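Type C neurotoxin (Clostridium botulinum, PDB 4F83) probably attaches the neurotoxin to receptors on nerve-cell surfaces through the two receptor-binding regions of its heavy chain. Local coordinates at residues A[51-56]-A[176-181]; A[307-312]-A[328-333]; A[351-356]-A[400-405]. All coordinates share one frame; numbering follows the deposited sequence. Where two conformers were deposited one is given.

Contact 1 (A[51-56]-A[176-181])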
loop_
_atom_site.group_PDB
_atom_site.type_symbol
_atom_site.label_atom_id
_atom_site.label_comp_id
_atom_site.label_asym_id
_atom_site.label_seq_id
_atom_site.Cartn_x
_atom_site.Cartn_y
_atom_site.Cartn_z
ATOM N N LYS A 51 -8.290 -4.809 21.559
ATOM C CA LYS A 51 -9.186 -3.642 21.504
ATOM C C LYS A 51 -8.421 -2.395 21.844
ATOM O O LYS A 51 -7.487 -2.439 22.641
ATOM C CB LYS A 51 -10.318 -3.774 22.517
ATOM C CG LYS A 51 -11.380 -4.803 22.189
ATOM C CD LYS A 51 -12.504 -4.736 23.233
ATOM C CE LYS A 51 -13.341 -6.025 23.261
ATOM N NZ LYS A 51 -13.657 -6.551 21.891
ATOM N N ILE A 52 -8.839 -1.278 21.259
ATOM C CA ILE A 52 -8.429 0.032 21.719
ATOM C C ILE A 52 -9.694 0.775 22.133
ATOM O O ILE A 52 -10.627 0.891 21.363
ATOM C CB ILE A 52 -7.650 0.823 20.618
ATOM C CG1 ILE A 52 -6.355 0.083 20.248
ATOM C CG2 ILE A 52 -7.356 2.267 21.079
ATOM C CD1 ILE A 52 -5.621 0.678 19.065
ATOM N N ILE A 53 -9.739 1.239 23.375
ATOM C CA ILE A 53 -10.912 1.925 23.872
ATOM C C ILE A 53 -10.553 3.388 24.070
ATOM O O ILE A 53 -9.693 3.712 24.868
ATOM C CB ILE A 53 -11.434 1.284 25.207
ATOM C CG1 ILE A 53 -11.820 -0.182 24.967
ATOM C CG2 ILE A 53 -12.650 2.034 25.737
ATOM C CD1 ILE A 53 -12.068 -0.949 26.235
ATOM N N VAL A 54 -11.189 4.254 23.304
ATOM C CA VAL A 54 -10.992 5.697 23.423
ATOM C C VAL A 54 -12.172 6.313 24.142
ATOM O O VAL A 54 -13.322 6.084 23.764
ATOM C CB VAL A 54 -10.805 6.353 22.023
ATOM C CG1 VAL A 54 -10.675 7.869 22.145
ATOM C CG2 VAL A 54 -9.554 5.760 21.339
ATOM N N ASN A 55 -11.883 7.102 25.190
ATOM C CA ASN A 55 -12.892 7.917 25.841
ATOM C C ASN A 55 -12.593 9.396 25.692
ATOM O O ASN A 55 -11.632 9.913 26.284
ATOM C CB ASN A 55 -13.044 7.523 27.331
ATOM C CG ASN A 55 -14.004 6.384 27.507
ATOM O OD1 ASN A 55 -15.220 6.578 27.486
ATOM N ND2 ASN A 55 -13.471 5.171 27.581
ATOM N N LEU A 56 -13.414 10.080 24.897
ATOM C CA LEU A 56 -13.232 11.507 24.672
ATOM C C LEU A 56 -13.588 12.271 25.909
ATOM O O LEU A 56 -14.462 11.847 26.668
ATOM C CB LEU A 56 -14.117 12.000 23.525
ATOM C CG LEU A 56 -13.869 11.392 22.153
ATOM C CD1 LEU A 56 -14.869 11.987 21.168
ATOM C CD2 LEU A 56 -12.453 11.661 21.711
ATOM N N ASP A 176 -21.485 9.243 21.040
ATOM C CA ASP A 176 -20.967 8.415 22.127
ATOM C C ASP A 176 -19.544 8.919 22.378
ATOM O O ASP A 176 -18.744 9.033 21.445
ATOM C CB ASP A 176 -20.960 6.967 21.582
ATOM C CG ASP A 176 -20.525 5.906 22.585
ATOM O OD1 ASP A 176 -20.106 6.230 23.734
ATOM O OD2 ASP A 176 -20.594 4.703 22.167
ATOM N N LYS A 177 -19.238 9.265 23.629
ATOM C CA LYS A 177 -17.889 9.722 23.959
ATOM C C LYS A 177 -16.882 8.559 23.896
ATOM O O LYS A 177 -15.671 8.785 23.837
ATOM C CB LYS A 177 -17.873 10.405 25.342
ATOM C CG LYS A 177 -17.914 9.438 26.504
ATOM C CD LYS A 177 -17.780 10.192 27.843
ATOM C CE LYS A 177 -17.853 9.239 29.054
ATOM N NZ LYS A 177 -16.643 8.352 29.143
ATOM N N THR A 178 -17.387 7.323 23.939
ATOM C CA THR A 178 -16.528 6.126 23.838
ATOM C C THR A 178 -16.468 5.596 22.386
ATOM O O THR A 178 -17.496 5.522 21.688
ATOM C CB THR A 178 -17.034 5.000 24.755
ATOM O OG1 THR A 178 -17.237 5.505 26.083
ATOM C CG2 THR A 178 -16.031 3.840 24.818
ATOM N N ILE A 179 -15.267 5.194 21.963
ATOM C CA ILE A 179 -15.053 4.635 20.631
ATOM C C ILE A 179 -14.211 3.389 20.829
ATOM O O ILE A 179 -13.119 3.470 21.404
ATOM C CB ILE A 179 -14.264 5.592 19.760
ATOM C CG1 ILE A 179 -14.992 6.952 19.702
ATOM C CG2 ILE A 179 -14.017 4.977 18.333
ATOM C CD1 ILE A 179 -14.141 8.065 19.131
ATOM N N VAL A 180 -14.720 2.254 20.379
ATOM C CA VAL A 180 -14.022 0.971 20.569
ATOM C C VAL A 180 -13.555 0.402 19.237
ATOM O O VAL A 180 -14.354 0.169 18.329
ATOM C CB VAL A 180 -14.903 -0.036 21.306
ATOM C CG1 VAL A 180 -14.172 -1.395 21.438
ATOM C CG2 VAL A 180 -15.328 0.523 22.700
ATOM N N PHE A 181 -12.248 0.194 19.135
ATOM C CA PHE A 181 -11.631 -0.361 17.948
ATOM C C PHE A 181 -11.388 -1.821 18.249
ATOM O O PHE A 181 -10.792 -2.141 19.274
ATOM C CB PHE A 181 -10.260 0.300 17.733
ATOM C CG PHE A 181 -10.314 1.739 17.302
ATOM C CD1 PHE A 181 -10.504 2.763 18.230
ATOM C CD2 PHE A 181 -10.150 2.081 15.951
ATOM C CE1 PHE A 181 -10.527 4.134 17.810
ATOM C CE2 PHE A 181 -10.170 3.435 15.539
ATOM C CZ PHE A 181 -10.351 4.449 16.475
#
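N55 OD1 is held by two side chains of the neighbouring segment: T178 OG1 donates to N55 OD1 over 2.7 Å, and K177 NZ donates to N55 OD1 over 2.8 Å. Neither donor sits on a lone pair. They approach from opposite faces of the amide, T178 OG1 36° and K177 NZ 42° out of its plane. T178 reaches this position by lying alongside N55 and pointing the same way, whereas K177 comes across it. The lysine CG stands between its backbone N and carbonyl carbon (chi1 77°), and the chain bends at its end to reach the oxygen.

On the same face I53 CG2 meets T178 CG2 at 3.9 Å, the two side chains side by side.

The other face carries I52, V54, I179 and F181, all buried. V54 CG2 lies 4.0 Å from F181 CE1, oblique to the ring, while I52 O sits at the ring edge, in its plane. F43 and F198 meet the same ring edge-to-face, and L8 packs against V54, L56 and I179.

Backbone bonds pair I52 with F181 and V54 with I179; F181 N reaches I52 O at 2.8 Å. Pairing runs one step past the strands, where L56 N donates to K177 O at 2.8 Å. D176 OD1 accepts from T178 N at 2.9 Å, closing an Asx turn, and also forms a salt bridge with K95 NZ.

Strand 51-55 is the middle of the three-stranded antiparallel sheet 26-30, 51-55, 178-181, in the concanavalin-like N-terminal receptor-binding region. Its buried side is aromatic and aliphatic; its partly exposed side is mixed, polar at N55, K177 and T178, aliphatic at I53 and V180. The two bonds should limit rotation of the N55 amide, and its oxygen is probably polarised by the ammonium charge.

Contact 2 (A[307-312]-A[328-333]). With SO4 (sulfate ion), chain H.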
loop_
_atom_site.group_PDB
_atom_site.type_symbol
_atom_site.label_atom_id
_atom_site.label_comp_id
_atom_site.label_asym_id
_atom_site.label_seq_id
_atom_site.Cartn_x
_atom_site.Cartn_y
_atom_site.Cartn_z
ATOM N N ILE A 307 22.853 -7.331 -13.248
ATOM C CA ILE A 307 23.546 -6.258 -13.937
ATOM C C ILE A 307 22.947 -6.028 -15.317
ATOM O O ILE A 307 22.297 -6.899 -15.891
ATOM C CB ILE A 307 25.067 -6.517 -14.058
ATOM C CG1 ILE A 307 25.356 -7.726 -14.966
ATOM C CG2 ILE A 307 25.734 -6.644 -12.653
ATOM C CD1 ILE A 307 26.842 -7.937 -15.305
ATOM N N ARG A 308 23.106 -4.819 -15.816
ATOM C CA ARG A 308 22.752 -4.559 -17.198
ATOM C C ARG A 308 23.781 -5.207 -18.148
ATOM O O ARG A 308 24.988 -5.192 -17.876
ATOM C CB ARG A 308 22.712 -3.039 -17.418
ATOM C CG ARG A 308 21.949 -2.628 -18.662
ATOM C CD ARG A 308 22.447 -1.267 -19.176
ATOM N NE ARG A 308 23.657 -1.422 -19.963
ATOM C CZ ARG A 308 24.401 -0.442 -20.438
ATOM N NH1 ARG A 308 25.440 -0.743 -21.186
ATOM N NH2 ARG A 308 24.108 0.843 -20.185
ATOM N N ASP A 309 23.317 -5.777 -19.257
ATOM C CA ASP A 309 24.258 -6.270 -20.280
ATOM C C ASP A 309 25.083 -5.119 -20.850
ATOM O O ASP A 309 24.614 -3.995 -20.955
ATOM C CB ASP A 309 23.512 -6.915 -21.459
ATOM C CG ASP A 309 23.019 -8.301 -21.170
ATOM O OD1 ASP A 309 22.335 -8.866 -22.077
ATOM O OD2 ASP A 309 23.293 -8.846 -20.068
ATOM N N THR A 310 26.292 -5.425 -21.286
ATOM C CA THR A 310 27.136 -4.418 -21.919
ATOM C C THR A 310 26.642 -3.977 -23.275
ATOM O O THR A 310 26.623 -2.779 -23.576
ATOM C CB THR A 310 28.561 -4.940 -22.015
ATOM O OG1 THR A 310 29.016 -5.167 -20.693
ATOM C CG2 THR A 310 29.482 -3.918 -22.702
ATOM N N ASP A 311 26.262 -4.944 -24.089
ATOM C CA ASP A 311 25.840 -4.685 -25.460
ATOM C C ASP A 311 24.361 -4.975 -25.606
ATOM O O ASP A 311 23.762 -5.656 -24.752
ATOM C CB ASP A 311 26.674 -5.524 -26.421
ATOM C CG ASP A 311 28.117 -5.006 -26.532
ATOM O OD1 ASP A 311 28.294 -3.789 -26.703
ATOM O OD2 ASP A 311 29.066 -5.809 -26.435
ATOM N N THR A 312 23.764 -4.428 -26.663
ATOM C CA THR A 312 22.330 -4.574 -26.860
ATOM C C THR A 312 21.937 -6.002 -27.254
ATOM O O THR A 312 22.791 -6.868 -27.482
ATOM C CB THR A 312 21.799 -3.608 -27.939
ATOM O OG1 THR A 312 22.413 -3.921 -29.189
ATOM C CG2 THR A 312 22.069 -2.154 -27.574
ATOM N N ALA A 328 19.456 -6.354 -22.357
ATOM C CA ALA A 328 18.955 -7.364 -21.429
ATOM C C ALA A 328 19.710 -7.244 -20.117
ATOM O O ALA A 328 20.693 -6.479 -20.002
ATOM C CB ALA A 328 19.133 -8.789 -22.024
ATOM N N LEU A 329 19.226 -8.001 -19.136
ATOM C CA LEU A 329 19.831 -8.077 -17.799
ATOM C C LEU A 329 20.353 -9.485 -17.567
ATOM O O LEU A 329 19.831 -10.450 -18.131
ATOM C CB LEU A 329 18.793 -7.735 -16.726
ATOM C CG LEU A 329 17.981 -6.457 -16.976
ATOM C CD1 LEU A 329 16.959 -6.272 -15.860
ATOM C CD2 LEU A 329 18.945 -5.262 -17.003
ATOM N N LYS A 330 21.364 -9.609 -16.707
ATOM C CA LYS A 330 21.916 -10.939 -16.422
ATOM C C LYS A 330 22.339 -11.022 -14.956
ATOM O O LYS A 330 22.358 -10.027 -14.268
ATOM C CB LYS A 330 23.094 -11.240 -17.340
ATOM C CG LYS A 330 24.333 -10.471 -17.065
ATOM C CD LYS A 330 25.374 -10.700 -18.225
ATOM C CE LYS A 330 26.610 -9.860 -18.021
ATOM N NZ LYS A 330 27.617 -10.051 -19.131
ATOM N N LEU A 331 22.610 -12.243 -14.495
ATOM C CA LEU A 331 23.156 -12.431 -13.144
ATOM C C LEU A 331 24.656 -12.501 -13.157
ATOM O O LEU A 331 25.258 -13.081 -14.089
ATOM C CB LEU A 331 22.596 -13.712 -12.520
ATOM C CG LEU A 331 21.073 -13.815 -12.371
ATOM C CD1 LEU A 331 20.691 -15.220 -11.836
ATOM C CD2 LEU A 331 20.531 -12.705 -11.489
ATOM N N GLN A 332 25.257 -11.952 -12.106
ATOM C CA GLN A 332 26.701 -11.927 -11.919
ATOM C C GLN A 332 26.985 -12.458 -10.517
ATOM O O GLN A 332 26.419 -11.986 -9.551
ATOM C CB GLN A 332 27.204 -10.479 -12.030
ATOM C CG GLN A 332 28.650 -10.306 -11.613
ATOM C CD GLN A 332 29.212 -8.954 -11.967
ATOM O OE1 GLN A 332 29.275 -8.583 -13.140
ATOM N NE2 GLN A 332 29.663 -8.226 -10.962
ATOM N N SER A 333 27.899 -13.415 -10.399
ATOM C CA SER A 333 28.175 -13.978 -9.067
ATOM C C SER A 333 29.190 -13.166 -8.284
ATOM O O SER A 333 29.271 -13.276 -7.057
ATOM C CB SER A 333 28.630 -15.430 -9.180
ATOM O OG SER A 333 29.751 -15.477 -10.018
HETATM S S SO4 H . 26.824 -8.693 -22.708
HETATM O O1 SO4 H . 28.230 -8.970 -23.013
HETATM O O2 SO4 H . 26.332 -7.715 -23.699
HETATM O O3 SO4 H . 26.098 -9.947 -22.842
HETATM O O4 SO4 H . 26.680 -8.152 -21.346
HETATM O O HOH W 1 21.774 -7.479 -24.159
#
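I307 and K330 form the tight end of this contact. I307 CD1 lies only 3.3 Å from K330 CE, closer than carbon atoms usually pack, and I307 CD1 is also 3.3 Å from Q332 OE1. In both I307 (chi1 66°) and K330 (chi1 71°) the gamma carbon that leads the chain onward sits between backbone N and carbonyl carbon, which brings the two chains across each other on the same side of the sheet. The Q332 side chain crosses that of I307 at about a right angle, with OE1 against CD1, while its NE2 is bonded to N334 O. In the backbone, I307 and K330 are an antiparallel hydrogen-bonded pair, with I307 N to K330 O at 2.9 Å, and D309 N adds a bond to A328 O. The D309 carboxylate lies against carbon: OD1 is 3.2 Å from A328 CB and OD2 3.3 Å from K330 CD. Its charge does not form a salt bridge with the lysine, since D309 OD2 and K330 NZ are 4.6 Å apart.

Past D309 the segments part, and small molecules bridge them instead. One water donates to D309 OD1 at 2.6 Å and to D311 O, and accepts from A328 N. A sulfate ion, probably from the crystallisation liquor, accepts from the backbone N of T310 and D311 and from R377 NH2; K330 NZ donates to sulfate O4 at 3.1 Å. R308 NE donates to D309 O, holding the departing chain close to the strand end.

Strands 302-308 and 326-332 pair antiparallel and are consecutive in the chain, consistent with a β-hairpin of the β-trefoil expected for the C-terminal receptor-binding region.

Contact 3 (A[351-356]-A[400-405])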
loop_
_atom_site.group_PDB
_atom_site.type_symbol
_atom_site.label_atom_id
_atom_site.label_comp_id
_atom_site.label_asym_id
_atom_site.label_seq_id
_atom_site.Cartn_x
_atom_site.Cartn_y
_atom_site.Cartn_z
ATOM N N GLN A 351 1.691 10.166 -9.507
ATOM C CA GLN A 351 0.939 8.914 -9.383
ATOM C C GLN A 351 1.263 8.239 -8.052
ATOM O O GLN A 351 2.408 7.849 -7.806
ATOM C CB GLN A 351 1.216 7.965 -10.568
ATOM C CG GLN A 351 0.905 8.588 -11.943
ATOM C CD GLN A 351 0.749 7.560 -13.069
ATOM O OE1 GLN A 351 0.422 6.400 -12.828
ATOM N NE2 GLN A 351 0.967 8.001 -14.309
ATOM N N ASN A 352 0.237 8.138 -7.194
ATOM C CA ASN A 352 0.344 7.605 -5.826
ATOM C C ASN A 352 0.221 6.085 -5.824
ATOM O O ASN A 352 0.122 5.461 -4.759
ATOM C CB ASN A 352 -0.758 8.206 -4.930
ATOM C CG ASN A 352 -0.659 9.727 -4.794
ATOM O OD1 ASN A 352 -1.595 10.456 -5.132
ATOM N ND2 ASN A 352 0.468 10.206 -4.296
ATOM N N LYS A 353 0.178 5.510 -7.027
ATOM C CA LYS A 353 0.147 4.070 -7.237
ATOM C C LYS A 353 1.329 3.453 -6.500
ATOM O O LYS A 353 2.378 4.082 -6.365
ATOM C CB LYS A 353 0.284 3.747 -8.742
ATOM C CG LYS A 353 -0.762 4.352 -9.660
ATOM C CD LYS A 353 -0.616 3.763 -11.079
ATOM C CE LYS A 353 -1.807 4.106 -11.943
ATOM N NZ LYS A 353 -2.900 3.124 -11.717
ATOM N N TYR A 354 1.143 2.244 -6.009
ATOM C CA TYR A 354 2.197 1.538 -5.288
ATOM C C TYR A 354 3.118 0.827 -6.269
ATOM O O TYR A 354 3.254 -0.416 -6.259
ATOM C CB TYR A 354 1.576 0.551 -4.336
ATOM C CG TYR A 354 0.750 1.214 -3.230
ATOM C CD1 TYR A 354 1.099 2.453 -2.704
ATOM C CD2 TYR A 354 -0.360 0.555 -2.693
ATOM C CE1 TYR A 354 0.343 3.045 -1.661
ATOM C CE2 TYR A 354 -1.112 1.107 -1.659
ATOM C CZ TYR A 354 -0.772 2.363 -1.159
ATOM O OH TYR A 354 -1.526 2.899 -0.123
ATOM N N CYS A 355 3.712 1.641 -7.132
ATOM C CA CYS A 355 4.630 1.216 -8.198
ATOM C C CYS A 355 5.796 2.195 -8.230
ATOM O O CYS A 355 5.692 3.324 -7.710
ATOM C CB CYS A 355 3.972 1.297 -9.591
ATOM S SG CYS A 355 2.346 0.595 -9.833
ATOM N N SER A 356 6.862 1.821 -8.911
ATOM C CA SER A 356 7.983 2.705 -9.091
ATOM C C SER A 356 8.615 2.487 -10.463
ATOM O O SER A 356 8.316 1.504 -11.161
ATOM C CB SER A 356 9.020 2.487 -7.964
ATOM O OG SER A 356 9.325 1.112 -7.894
ATOM N N SER A 400 4.234 -0.465 -18.909
ATOM C CA SER A 400 5.398 -1.371 -19.060
ATOM C C SER A 400 6.636 -0.900 -18.307
ATOM O O SER A 400 7.571 -1.685 -18.099
ATOM C CB SER A 400 5.734 -1.629 -20.549
ATOM O OG SER A 400 6.319 -0.474 -21.164
ATOM N N SER A 401 6.655 0.382 -17.907
ATOM C CA SER A 401 7.796 0.916 -17.159
ATOM C C SER A 401 7.588 0.885 -15.643
ATOM O O SER A 401 8.486 1.296 -14.897
ATOM C CB SER A 401 8.089 2.366 -17.589
ATOM O OG SER A 401 7.094 3.231 -17.058
ATOM N N PHE A 402 6.416 0.408 -15.180
ATOM C CA PHE A 402 6.103 0.441 -13.750
ATOM C C PHE A 402 6.451 -0.898 -13.109
ATOM O O PHE A 402 6.117 -1.950 -13.671
ATOM C CB PHE A 402 4.620 0.728 -13.494
ATOM C CG PHE A 402 4.125 2.079 -14.007
ATOM C CD1 PHE A 402 4.982 3.039 -14.518
ATOM C CD2 PHE A 402 2.740 2.336 -13.983
ATOM C CE1 PHE A 402 4.482 4.292 -15.004
ATOM C CE2 PHE A 402 2.225 3.550 -14.431
ATOM C CZ PHE A 402 3.107 4.539 -14.959
ATOM N N TRP A 403 7.083 -0.858 -11.941
ATOM C CA TRP A 403 7.445 -2.121 -11.247
ATOM C C TRP A 403 6.805 -2.176 -9.879
ATOM O O TRP A 403 6.631 -1.142 -9.241
ATOM C CB TRP A 403 8.976 -2.193 -11.132
ATOM C CG TRP A 403 9.615 -2.197 -12.481
ATOM C CD1 TRP A 403 10.002 -1.092 -13.213
ATOM C CD2 TRP A 403 9.898 -3.340 -13.294
ATOM N NE1 TRP A 403 10.517 -1.492 -14.431
ATOM C CE2 TRP A 403 10.463 -2.859 -14.508
ATOM C CE3 TRP A 403 9.724 -4.734 -13.120
ATOM C CZ2 TRP A 403 10.879 -3.716 -15.538
ATOM C CZ3 TRP A 403 10.136 -5.603 -14.159
ATOM C CH2 TRP A 403 10.691 -5.068 -15.369
ATOM N N LYS A 404 6.493 -3.380 -9.415
ATOM C CA LYS A 404 5.944 -3.559 -8.051
ATOM C C LYS A 404 6.728 -4.631 -7.350
ATOM O O LYS A 404 7.397 -5.444 -7.997
ATOM C CB LYS A 404 4.475 -3.973 -8.108
ATOM C CG LYS A 404 3.564 -2.864 -8.692
ATOM C CD LYS A 404 2.108 -3.189 -8.371
ATOM C CE LYS A 404 1.161 -2.094 -8.750
ATOM N NZ LYS A 404 -0.232 -2.601 -8.629
ATOM N N PHE A 405 6.667 -4.611 -6.024
ATOM C CA PHE A 405 7.462 -5.528 -5.193
ATOM C C PHE A 405 6.541 -6.190 -4.173
ATOM O O PHE A 405 6.053 -5.540 -3.232
ATOM C CB PHE A 405 8.591 -4.728 -4.493
ATOM C CG PHE A 405 9.608 -4.149 -5.456
ATOM C CD1 PHE A 405 10.672 -4.934 -5.918
ATOM C CD2 PHE A 405 9.444 -2.863 -5.972
ATOM C CE1 PHE A 405 11.606 -4.440 -6.829
ATOM C CE2 PHE A 405 10.398 -2.343 -6.907
ATOM C CZ PHE A 405 11.456 -3.134 -7.339
HETATM O O HOH W 2 5.452 -1.919 -5.305
#
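F402 meets the Q351 amide almost perpendicularly: the two planes are 86° apart, and Q351 OE1 lies 3.7 Å from F402 CE2, oblique to the ring. The other two rings of 400-405, W403 and F405, receive S356 at their edges. S356 O lies near the plane of the W403 indole, 3.7 Å from W403 CD1, and S356 OG lies in the plane of the F405 ring, 3.8 Å from F405 CE2. The serine hydroxyl stands between its own backbone N and carbonyl carbon (chi1 52°), which directs it to that edge. The indole is held independently by its NE1, which donates to L368 O.

S356 and W403 form a single antiparallel bridge. S356 N donates to W403 O at 3.0 Å and W403 N to S356 O at 2.8 Å, both donors in the carbonyl plane. One residue earlier, C355 CB packs on F402 CB at 4.0 Å.

Before the bridge the backbone folds tightly, with Y354 at the centre of an inverse gamma turn; its closing bond, C355 N to K353 O, is weak. This turn presents Y354 O to the K404 chain, whose CG passes at 3.5 Å from that oxygen. Y354 O has a polar partner as well: a water donates to it at 2.8 Å and accepts from F405 N, prolonging the strand pairing by a solvent bridge.

Within the trefoil-clan C-terminal region, strand 403-406 is paired with strand 238-241 through backbone bonds such as K404 with I240, and W403 also packs on A370 of strand 366-373 and on I358 of strand 356-360. The 351-356 loop faces the N-terminal receptor-binding region, where Y354 OH bonds to W140 O, and N352 ND2 bonds to E215 OE1 in helix 207-217.

Overall arrangement
From the N terminus, contact 1 comes first, joining strand 51-55 to strand 178-181 and closing a span of 119 intervening residues within the N-terminal receptor-binding region. Contact 2 follows in the C-terminal region, joining consecutive strands 302-308 and 326-332 and closing a connection of 15 residues. Contact 3, in the same region, ties the loop before strand 356-360 to strand 403-406 over 43 residues, near the junction with the N-terminal region. The three closures are in series; none nests in or crosses another. Contacts 1 and 2 lie on opposite sides of the chain's centre, about 56 Å apart; contact 3 is about 37 Å from contact 1 and 23 Å from contact 2, centre to centre.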